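Local coordinates for 3-oxoacyl-[acyl-carrier-protein] reductase (Sinorhizobium meliloti, PDB 3U9L) that probably reduces 3-oxoacyl groups on acyl-carrier protein with NADPH, as a member of the short-chain dehydrogenase/reductase family, at residues H138-W143 and V249-T254. Numbering follows the deposited sequence.
Sequences HGLLIW and VRVVGT
The carbonyl oxygen of V251 is gripped twice, by the backbone N of T254 at 3.1 Å from V251 O and by NE of R259, while the same guanidinium group gives NH2 to the oxygen of V252. One arginine thus bonds to two successive carbonyls in the last turn of helix 242-252, and its charge would probably offset the partial negative charge gathered there. T254 closes the turn further: its OG1 donates to R250 O over 2.8 Å, with a C=O...OG1 angle of 145° and the hydroxyl tilted 29° from the carbonyl plane. This end of the helix presents V251 and V252 to strand 139-144, and no hydrogen bond links the two segments; the join is purely aliphatic. I142 makes the closer approach. With CG1 beside the backbone N and the outer bond fully extended (chi2 -178°), it sends CD1 out to CG2 of V252 at 3.8 Å, the two side chains crossing at about a right angle. The same CD1 meets CG1 of V251 at 4.2 Å, this time tip to tip. The setting is the Rossmann-type fold of the family, a seven-stranded parallel sheet in which 139-144 lies between strands 90-93 and 183-190. Its even-numbered residues L140 and I142 face helix 242-252, whereas L141 and W143 pack against helices 108-136 and 158-179 on the other face of the sheet. L140 adds a looser touch than I142: its CD2 stands 4.3 Å from CG1 of V251 and 4.4 Å from CG2 of V252. L140 also packs on R259, the arginine that holds those carbonyls, and V251 reaches S186 on the next strand, 183-190.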
loop_
_atom_site.group_PDB
_atom_site.type_symbol
_atom_site.label_atom_id
_atom_site.label_comp_id
_atom_site.label_asym_id
_atom_site.label_seq_id
_atom_site.Cartn_x
_atom_site.Cartn_y
_atom_site.Cartn_z
ATOM N N HIS A 138 -17.931 21.445 -0.307
ATOM C CA HIS A 138 -18.449 20.821 -1.501
ATOM C C HIS A 138 -17.235 20.486 -2.378
ATOM O O HIS A 138 -16.222 21.176 -2.289
ATOM C CB HIS A 138 -19.319 21.833 -2.246
ATOM C CG HIS A 138 -20.298 21.228 -3.182
ATOM N ND1 HIS A 138 -20.124 21.230 -4.564
ATOM C CD2 HIS A 138 -21.496 20.610 -2.965
ATOM C CE1 HIS A 138 -21.164 20.647 -5.141
ATOM N NE2 HIS A 138 -22.013 20.261 -4.188
ATOM N N GLY A 139 -17.334 19.469 -3.230
ATOM C CA GLY A 139 -16.205 19.141 -4.114
ATOM C C GLY A 139 -16.172 17.630 -4.366
ATOM O O GLY A 139 -16.867 16.870 -3.676
ATOM N N LEU A 140 -15.364 17.188 -5.318
ATOM C CA LEU A 140 -15.280 15.759 -5.640
ATOM C C LEU A 140 -13.858 15.435 -5.853
ATOM O O LEU A 140 -13.187 16.141 -6.637
ATOM C CB LEU A 140 -16.046 15.440 -6.910
ATOM C CG LEU A 140 -15.954 14.044 -7.580
ATOM C CD1 LEU A 140 -16.601 12.916 -6.714
ATOM C CD2 LEU A 140 -16.642 14.115 -8.945
ATOM N N LEU A 141 -13.371 14.412 -5.127
ATOM C CA LEU A 141 -12.069 13.820 -5.374
ATOM C C LEU A 141 -12.279 12.575 -6.192
ATOM O O LEU A 141 -13.117 11.698 -5.848
ATOM C CB LEU A 141 -11.367 13.409 -4.055
ATOM C CG LEU A 141 -10.392 14.391 -3.444
ATOM C CD1 LEU A 141 -11.206 15.728 -3.295
ATOM C CD2 LEU A 141 -9.937 13.893 -2.113
ATOM N N ILE A 142 -11.509 12.469 -7.263
ATOM C CA ILE A 142 -11.503 11.243 -8.043
ATOM C C ILE A 142 -10.084 10.717 -8.009
ATOM O O ILE A 142 -9.123 11.440 -8.319
ATOM C CB ILE A 142 -11.958 11.527 -9.537
ATOM C CG1 ILE A 142 -13.365 12.135 -9.580
ATOM C CG2 ILE A 142 -11.877 10.290 -10.400
ATOM C CD1 ILE A 142 -13.886 12.383 -10.990
ATOM N N TRP A 143 -9.926 9.444 -7.671
ATOM C CA TRP A 143 -8.591 8.863 -7.637
ATOM C C TRP A 143 -8.534 7.834 -8.748
ATOM O O TRP A 143 -9.492 7.071 -8.942
ATOM C CB TRP A 143 -8.397 8.158 -6.282
ATOM C CG TRP A 143 -8.528 9.048 -5.051
ATOM C CD1 TRP A 143 -9.702 9.578 -4.518
ATOM C CD2 TRP A 143 -7.471 9.470 -4.188
ATOM N NE1 TRP A 143 -9.414 10.309 -3.351
ATOM C CE2 TRP A 143 -8.063 10.243 -3.127
ATOM C CE3 TRP A 143 -6.082 9.263 -4.182
ATOM C CZ2 TRP A 143 -7.292 10.810 -2.110
ATOM C CZ3 TRP A 143 -5.342 9.783 -3.154
ATOM C CH2 TRP A 143 -5.934 10.565 -2.149
ATOM N N VAL A 249 -16.012 11.177 -17.294
ATOM C CA VAL A 249 -16.979 12.178 -17.728
ATOM C C VAL A 249 -18.338 11.823 -17.149
ATOM O O VAL A 249 -19.008 12.702 -16.623
ATOM C CB VAL A 249 -17.058 12.225 -19.273
ATOM C CG1 VAL A 249 -18.269 13.049 -19.728
ATOM C CG2 VAL A 249 -15.710 12.722 -19.878
ATOM N N ARG A 250 -18.729 10.542 -17.216
ATOM C CA ARG A 250 -20.000 10.089 -16.593
ATOM C C ARG A 250 -20.059 10.285 -15.088
ATOM O O ARG A 250 -21.089 10.689 -14.561
ATOM C CB ARG A 250 -20.322 8.621 -16.906
ATOM C CG ARG A 250 -20.954 8.436 -18.264
ATOM C CD ARG A 250 -21.412 6.949 -18.534
ATOM N NE ARG A 250 -20.288 6.018 -18.350
ATOM C CZ ARG A 250 -19.588 5.457 -19.333
ATOM N NH1 ARG A 250 -19.896 5.705 -20.622
ATOM N NH2 ARG A 250 -18.570 4.658 -19.017
ATOM N N VAL A 251 -18.984 9.975 -14.362
ATOM C CA VAL A 251 -18.988 10.299 -12.917
ATOM C C VAL A 251 -19.204 11.788 -12.653
ATOM O O VAL A 251 -20.046 12.190 -11.829
ATOM C CB VAL A 251 -17.665 9.836 -12.264
ATOM C CG1 VAL A 251 -17.533 10.362 -10.837
ATOM C CG2 VAL A 251 -17.579 8.294 -12.294
ATOM N N VAL A 252 -18.397 12.610 -13.314
ATOM C CA VAL A 252 -18.502 14.050 -13.136
ATOM C C VAL A 252 -19.906 14.547 -13.527
ATOM O O VAL A 252 -20.461 15.378 -12.858
ATOM C CB VAL A 252 -17.415 14.809 -13.921
ATOM C CG1 VAL A 252 -17.739 16.266 -13.945
ATOM C CG2 VAL A 252 -16.063 14.578 -13.266
ATOM N N GLY A 253 -20.502 13.957 -14.549
ATOM C CA GLY A 253 -21.838 14.365 -14.949
ATOM C C GLY A 253 -22.993 13.796 -14.139
ATOM O O GLY A 253 -24.144 14.112 -14.434
ATOM N N THR A 254 -22.716 12.947 -13.139
ATOM C CA THR A 254 -23.764 12.390 -12.287
ATOM C C THR A 254 -24.090 13.399 -11.206
ATOM O O THR A 254 -23.198 14.110 -10.753
ATOM C CB THR A 254 -23.284 11.090 -11.632
ATOM O OG1 THR A 254 -23.069 10.139 -12.655
ATOM C CG2 THR A 254 -24.341 10.528 -10.674
#